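Local atomic coordinates of tricorn protease (Thermoplasma acidophilum, PDB entry 1K32), a protein that acts as a serine protease in protein degradation, probably cutting peptides released by the proteasome, with beta propellers that probably gate their passage. Residues K298-L306 and R614-R625. Numbering follows the deposited sequence.
Sequences KFAEDFSPL and RLSADRKTVMVR
The first and last blades of a seven-bladed beta propeller meet here, strand 300-305 of one packing on strands 612-615 and 621-626 of the other. Each blade is built from consecutive strands, so side chains rather than a shared sheet close the ring at this seam. Phe303 fills the middle: chi1 of 62° sets its CG between the backbone N and the carbonyl carbon, and the ring reaches Met623, CD1 lying 3.7 Å from CE. Arg614 lies over one ring face in a cation-pi contact, CZ 5.0 Å from the centroid, the planes 45° apart. Its NH1 forms a salt bridge to Asp302 OD2 at 2.8 Å, although as a hydrogen bond this is weak; Arg342 also pairs with that carboxylate, and Asp612 takes Arg614 NH2. Pliable Met623 suits the rigid Pro305, its SD 3.5 Å from CD, while the proline CG rests on Ser616 CA at 3.8 Å. A water links Pro305 O to Ala617 N. An alanine in place of Arg614 would probably uncover the Phe303 face and leave Asp302 with one cation fewer. The guanidinium face also overlies Phe303 O, a buried carbonyl without a hydrogen-bond partner in the model, whose burial the positive charge probably eases.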
ATOM      1  N   LYS A 298      23.364 -11.387  30.907  1.00 22.88           N
ATOM      2  CA  LYS A 298      23.978 -12.701  31.035  1.00 24.38           C
ATOM      3  C   LYS A 298      23.527 -13.559  32.214  1.00 23.87           C
ATOM      4  O   LYS A 298      23.855 -14.742  32.273  1.00 21.68           O
ATOM      5  CB  LYS A 298      25.491 -12.576  31.054  1.00 26.90           C
ATOM      6  CG  LYS A 298      26.028 -12.024  29.766  1.00 34.21           C
ATOM      7  CD  LYS A 298      27.224 -12.804  29.282  1.00 38.19           C
ATOM      8  CE  LYS A 298      27.735 -12.205  27.977  1.00 39.87           C
ATOM      9  NZ  LYS A 298      29.045 -12.794  27.577  1.00 43.30           N
ATOM     10  N   PHE A 299      22.783 -12.985  33.153  1.00 24.13           N
ATOM     11  CA  PHE A 299      22.312 -13.774  34.294  1.00 24.45           C
ATOM     12  C   PHE A 299      20.858 -13.446  34.560  1.00 25.51           C
ATOM     13  O   PHE A 299      20.318 -13.730  35.624  1.00 25.21           O
ATOM     14  CB  PHE A 299      23.186 -13.507  35.532  1.00 22.66           C
ATOM     15  CG  PHE A 299      24.656 -13.656  35.260  1.00 21.45           C
ATOM     16  CD1 PHE A 299      25.432 -12.549  34.908  1.00 21.95           C
ATOM     17  CD2 PHE A 299      25.243 -14.908  35.247  1.00 21.06           C
ATOM     18  CE1 PHE A 299      26.774 -12.697  34.538  1.00 21.50           C
ATOM     19  CE2 PHE A 299      26.585 -15.070  34.875  1.00 23.20           C
ATOM     20  CZ  PHE A 299      27.349 -13.959  34.519  1.00 21.25           C
ATOM     21  N   ALA A 300      20.232 -12.854  33.552  1.00 28.80           N
ATOM     22  CA  ALA A 300      18.836 -12.462  33.624  1.00 31.89           C
ATOM     23  C   ALA A 300      17.898 -13.633  33.888  1.00 34.44           C
ATOM     24  O   ALA A 300      18.171 -14.777  33.519  1.00 32.65           O
ATOM     25  CB  ALA A 300      18.431 -11.771  32.342  1.00 32.75           C
ATOM     26  N   GLU A 301      16.796 -13.308  34.547  1.00 36.86           N
ATOM     27  CA  GLU A 301      15.739 -14.246  34.899  1.00 40.54           C
ATOM     28  C   GLU A 301      14.484 -13.377  35.020  1.00 40.57           C
ATOM     29  O   GLU A 301      14.536 -12.155  34.891  1.00 41.46           O
ATOM     30  CB  GLU A 301      16.015 -14.894  36.270  1.00 42.47           C
ATOM     31  CG  GLU A 301      17.406 -15.486  36.444  1.00 46.27           C
ATOM     32  CD  GLU A 301      17.716 -15.908  37.877  1.00 48.53           C
ATOM     33  OE1 GLU A 301      17.937 -15.025  38.740  1.00 48.23           O
ATOM     34  OE2 GLU A 301      17.744 -17.132  38.146  1.00 51.26           O
ATOM     35  N   ASP A 302      13.354 -14.022  35.233  1.00 42.40           N
ATOM     36  CA  ASP A 302      12.096 -13.331  35.471  1.00 42.55           C
ATOM     37  C   ASP A 302      12.028 -11.862  35.008  1.00 43.27           C
ATOM     38  O   ASP A 302      12.518 -10.976  35.706  1.00 45.09           O
ATOM     39  CB  ASP A 302      11.839 -13.399  36.979  1.00 43.26           C
ATOM     40  CG  ASP A 302      10.411 -13.097  37.352  1.00 45.89           C
ATOM     41  OD1 ASP A 302      10.148 -12.888  38.558  1.00 43.00           O
ATOM     42  OD2 ASP A 302       9.555 -13.081  36.444  1.00 47.79           O
ATOM     43  N   PHE A 303      11.445 -11.602  33.836  1.00 41.14           N
ATOM     44  CA  PHE A 303      11.275 -10.228  33.357  1.00 37.48           C
ATOM     45  C   PHE A 303       9.766  -9.988  33.405  1.00 35.87           C
ATOM     46  O   PHE A 303       8.995 -10.856  33.026  1.00 34.60           O
ATOM     47  CB  PHE A 303      11.824 -10.062  31.936  1.00 39.81           C
ATOM     48  CG  PHE A 303      11.131 -10.898  30.905  1.00 40.76           C
ATOM     49  CD1 PHE A 303      10.000 -10.424  30.251  1.00 41.28           C
ATOM     50  CD2 PHE A 303      11.614 -12.164  30.584  1.00 41.24           C
ATOM     51  CE1 PHE A 303       9.359 -11.202  29.290  1.00 42.34           C
ATOM     52  CE2 PHE A 303      10.982 -12.948  29.625  1.00 42.37           C
ATOM     53  CZ  PHE A 303       9.853 -12.467  28.976  1.00 42.58           C
ATOM     54  N   SER A 304       9.335  -8.829  33.886  1.00 33.99           N
ATOM     55  CA  SER A 304       7.898  -8.583  34.007  1.00 34.33           C
ATOM     56  C   SER A 304       7.475  -7.122  33.792  1.00 33.14           C
ATOM     57  O   SER A 304       8.210  -6.198  34.118  1.00 31.93           O
ATOM     58  CB  SER A 304       7.451  -9.056  35.396  1.00 34.38           C
ATOM     59  OG  SER A 304       6.076  -9.378  35.431  1.00 40.25           O
ATOM     60  N   PRO A 305       6.275  -6.899  33.240  1.00 33.27           N
ATOM     61  CA  PRO A 305       5.806  -5.527  33.011  1.00 33.61           C
ATOM     62  C   PRO A 305       5.191  -4.890  34.250  1.00 32.83           C
ATOM     63  O   PRO A 305       4.511  -5.555  35.029  1.00 31.71           O
ATOM     64  CB  PRO A 305       4.783  -5.697  31.901  1.00 33.65           C
ATOM     65  CG  PRO A 305       4.173  -7.022  32.239  1.00 35.01           C
ATOM     66  CD  PRO A 305       5.384  -7.868  32.577  1.00 34.93           C
ATOM     67  N   LEU A 306       5.449  -3.599  34.423  1.00 32.75           N
ATOM     68  CA  LEU A 306       4.917  -2.831  35.544  1.00 33.07           C
ATOM     69  C   LEU A 306       4.103  -1.686  34.955  1.00 33.61           C
ATOM     70  O   LEU A 306       4.124  -1.464  33.743  1.00 33.26           O
ATOM     71  CB  LEU A 306       6.054  -2.251  36.395  1.00 32.88           C
ATOM     72  CG  LEU A 306       7.074  -3.223  36.998  1.00 34.10           C
ATOM     73  CD1 LEU A 306       8.140  -2.434  37.750  1.00 33.25           C
ATOM     74  CD2 LEU A 306       6.376  -4.214  37.924  1.00 30.43           C
ATOM     75  N   ARG A 614       4.853 -12.665  28.580  1.00 35.08           N
ATOM     76  CA  ARG A 614       4.319 -12.132  29.832  1.00 37.70           C
ATOM     77  C   ARG A 614       3.249 -11.101  29.489  1.00 37.51           C
ATOM     78  O   ARG A 614       3.442 -10.279  28.598  1.00 37.80           O
ATOM     79  CB  ARG A 614       5.420 -11.449  30.648  1.00 40.08           C
ATOM     80  CG  ARG A 614       6.433 -12.378  31.283  1.00 42.30           C
ATOM     81  CD  ARG A 614       5.772 -13.319  32.268  1.00 46.54           C
ATOM     82  NE  ARG A 614       6.676 -13.660  33.358  1.00 47.84           N
ATOM     83  CZ  ARG A 614       7.832 -14.296  33.205  1.00 50.61           C
ATOM     84  NH1 ARG A 614       8.585 -14.556  34.267  1.00 51.85           N
ATOM     85  NH2 ARG A 614       8.234 -14.680  31.999  1.00 49.75           N
ATOM     86  N   LEU A 615       2.130 -11.130  30.199  1.00 37.57           N
ATOM     87  CA  LEU A 615       1.060 -10.183  29.922  1.00 38.24           C
ATOM     88  C   LEU A 615       0.828  -9.287  31.134  1.00 37.64           C
ATOM     89  O   LEU A 615       0.840  -9.757  32.267  1.00 34.63           O
ATOM     90  CB  LEU A 615      -0.227 -10.936  29.590  1.00 39.49           C
ATOM     91  CG  LEU A 615      -1.201 -10.323  28.582  1.00 42.73           C
ATOM     92  CD1 LEU A 615      -2.585 -10.893  28.874  1.00 43.87           C
ATOM     93  CD2 LEU A 615      -1.236  -8.807  28.685  1.00 44.18           C
ATOM     94  N   SER A 616       0.607  -7.999  30.893  1.00 38.10           N
ATOM     95  CA  SER A 616       0.378  -7.066  31.989  1.00 39.51           C
ATOM     96  C   SER A 616      -0.966  -7.292  32.669  1.00 40.15           C
ATOM     97  O   SER A 616      -1.849  -7.948  32.123  1.00 39.99           O
ATOM     98  CB  SER A 616       0.473  -5.619  31.496  1.00 39.04           C
ATOM     99  OG  SER A 616      -0.619  -5.275  30.671  1.00 39.05           O
ATOM    100  N   ALA A 617      -1.107  -6.739  33.868  1.00 41.23           N
ATOM    101  CA  ALA A 617      -2.324  -6.862  34.669  1.00 41.76           C
ATOM    102  C   ALA A 617      -3.577  -6.365  33.954  1.00 41.44           C
ATOM    103  O   ALA A 617      -4.614  -7.017  33.982  1.00 40.72           O
ATOM    104  CB  ALA A 617      -2.143  -6.103  35.992  1.00 43.45           C
ATOM    105  N   ASP A 618      -3.477  -5.207  33.316  1.00 41.71           N
ATOM    106  CA  ASP A 618      -4.609  -4.629  32.613  1.00 42.66           C
ATOM    107  C   ASP A 618      -4.773  -5.195  31.199  1.00 42.49           C
ATOM    108  O   ASP A 618      -5.607  -4.722  30.428  1.00 42.29           O
ATOM    109  CB  ASP A 618      -4.440  -3.111  32.540  1.00 43.76           C
ATOM    110  CG  ASP A 618      -3.210  -2.705  31.760  1.00 45.36           C
ATOM    111  OD1 ASP A 618      -2.968  -1.487  31.610  1.00 46.08           O
ATOM    112  OD2 ASP A 618      -2.484  -3.609  31.291  1.00 45.95           O
ATOM    113  N   ARG A 619      -3.971  -6.202  30.862  1.00 41.79           N
ATOM    114  CA  ARG A 619      -4.019  -6.838  29.547  1.00 41.38           C
ATOM    115  C   ARG A 619      -3.705  -5.888  28.391  1.00 39.92           C
ATOM    116  O   ARG A 619      -4.049  -6.170  27.241  1.00 39.97           O
ATOM    117  CB  ARG A 619      -5.396  -7.468  29.302  1.00 42.32           C
ATOM    118  CG  ARG A 619      -5.786  -8.568  30.273  1.00 43.29           C
ATOM    119  CD  ARG A 619      -7.103  -9.213  29.856  1.00 45.82           C
ATOM    120  NE  ARG A 619      -7.608 -10.146  30.857  1.00 46.01           N
ATOM    121  CZ  ARG A 619      -8.014  -9.786  32.071  1.00 47.21           C
ATOM    122  NH1 ARG A 619      -8.457 -10.699  32.924  1.00 45.83           N
ATOM    123  NH2 ARG A 619      -7.982  -8.509  32.432  1.00 47.82           N
ATOM    124  N   LYS A 620      -3.051  -4.770  28.679  1.00 37.69           N
ATOM    125  CA  LYS A 620      -2.729  -3.823  27.623  1.00 37.28           C
ATOM    126  C   LYS A 620      -1.330  -4.005  27.041  1.00 36.16           C
ATOM    127  O   LYS A 620      -1.104  -3.763  25.856  1.00 35.40           O
ATOM    128  CB  LYS A 620      -2.888  -2.395  28.139  1.00 38.90           C
ATOM    129  N   THR A 621      -0.393  -4.452  27.868  1.00 35.20           N
ATOM    130  CA  THR A 621       0.976  -4.630  27.410  1.00 35.00           C
ATOM    131  C   THR A 621       1.460  -6.073  27.414  1.00 33.86           C
ATOM    132  O   THR A 621       1.162  -6.840  28.321  1.00 33.24           O
ATOM    133  CB  THR A 621       1.939  -3.796  28.257  1.00 34.39           C
ATOM    134  OG1 THR A 621       1.457  -2.448  28.323  1.00 34.94           O
ATOM    135  CG2 THR A 621       3.341  -3.801  27.632  1.00 34.82           C
ATOM    136  N   VAL A 622       2.225  -6.422  26.388  1.00 34.29           N
ATOM    137  CA  VAL A 622       2.778  -7.762  26.250  1.00 34.23           C
ATOM    138  C   VAL A 622       4.304  -7.700  26.226  1.00 34.41           C
ATOM    139  O   VAL A 622       4.888  -6.862  25.546  1.00 33.50           O
ATOM    140  CB  VAL A 622       2.324  -8.426  24.928  1.00 34.59           C
ATOM    141  CG1 VAL A 622       2.854  -9.853  24.850  1.00 33.55           C
ATOM    142  CG2 VAL A 622       0.814  -8.404  24.824  1.00 34.58           C
ATOM    143  N   MET A 623       4.941  -8.574  26.994  1.00 33.71           N
ATOM    144  CA  MET A 623       6.394  -8.645  27.005  1.00 34.10           C
ATOM    145  C   MET A 623       6.740 -10.038  26.501  1.00 32.36           C
ATOM    146  O   MET A 623       6.109 -11.020  26.893  1.00 30.35           O
ATOM    147  CB  MET A 623       6.957  -8.466  28.415  1.00 35.97           C
ATOM    148  CG  MET A 623       6.869  -7.055  28.964  1.00 38.84           C
ATOM    149  SD  MET A 623       7.943  -6.890  30.392  1.00 40.85           S
ATOM    150  CE  MET A 623       9.529  -6.815  29.582  1.00 40.91           C
ATOM    151  N   VAL A 624       7.723 -10.127  25.619  1.00 30.48           N
ATOM    152  CA  VAL A 624       8.112 -11.431  25.109  1.00 30.93           C
ATOM    153  C   VAL A 624       9.614 -11.558  25.009  1.00 31.48           C
ATOM    154  O   VAL A 624      10.342 -10.564  24.991  1.00 32.28           O
ATOM    155  CB  VAL A 624       7.534 -11.711  23.692  1.00 29.44           C
ATOM    156  CG1 VAL A 624       6.014 -11.698  23.723  1.00 28.87           C
ATOM    157  CG2 VAL A 624       8.069 -10.688  22.696  1.00 26.94           C
ATOM    158  N   ARG A 625      10.059 -12.804  24.959  1.00 31.35           N
ATOM    159  CA  ARG A 625      11.456 -13.143  24.779  1.00 33.05           C
ATOM    160  C   ARG A 625      11.391 -13.821  23.407  1.00 34.30           C
ATOM    161  O   ARG A 625      10.472 -14.604  23.142  1.00 30.84           O
ATOM    162  CB  ARG A 625      11.909 -14.144  25.844  1.00 35.97           C
ATOM    163  CG  ARG A 625      13.213 -14.863  25.528  1.00 39.77           C
ATOM    164  CD  ARG A 625      14.427 -14.086  25.964  1.00 41.05           C
ATOM    165  NE  ARG A 625      14.494 -13.954  27.417  1.00 41.13           N
ATOM    166  CZ  ARG A 625      15.437 -13.270  28.056  1.00 39.52           C
ATOM    167  NH1 ARG A 625      15.421 -13.194  29.381  1.00 37.78           N
ATOM    168  NH2 ARG A 625      16.395 -12.666  27.365  1.00 35.63           N
TER
HETATM  169  O   HOH W   1       1.469  -5.921  35.322  1.00 35.59           O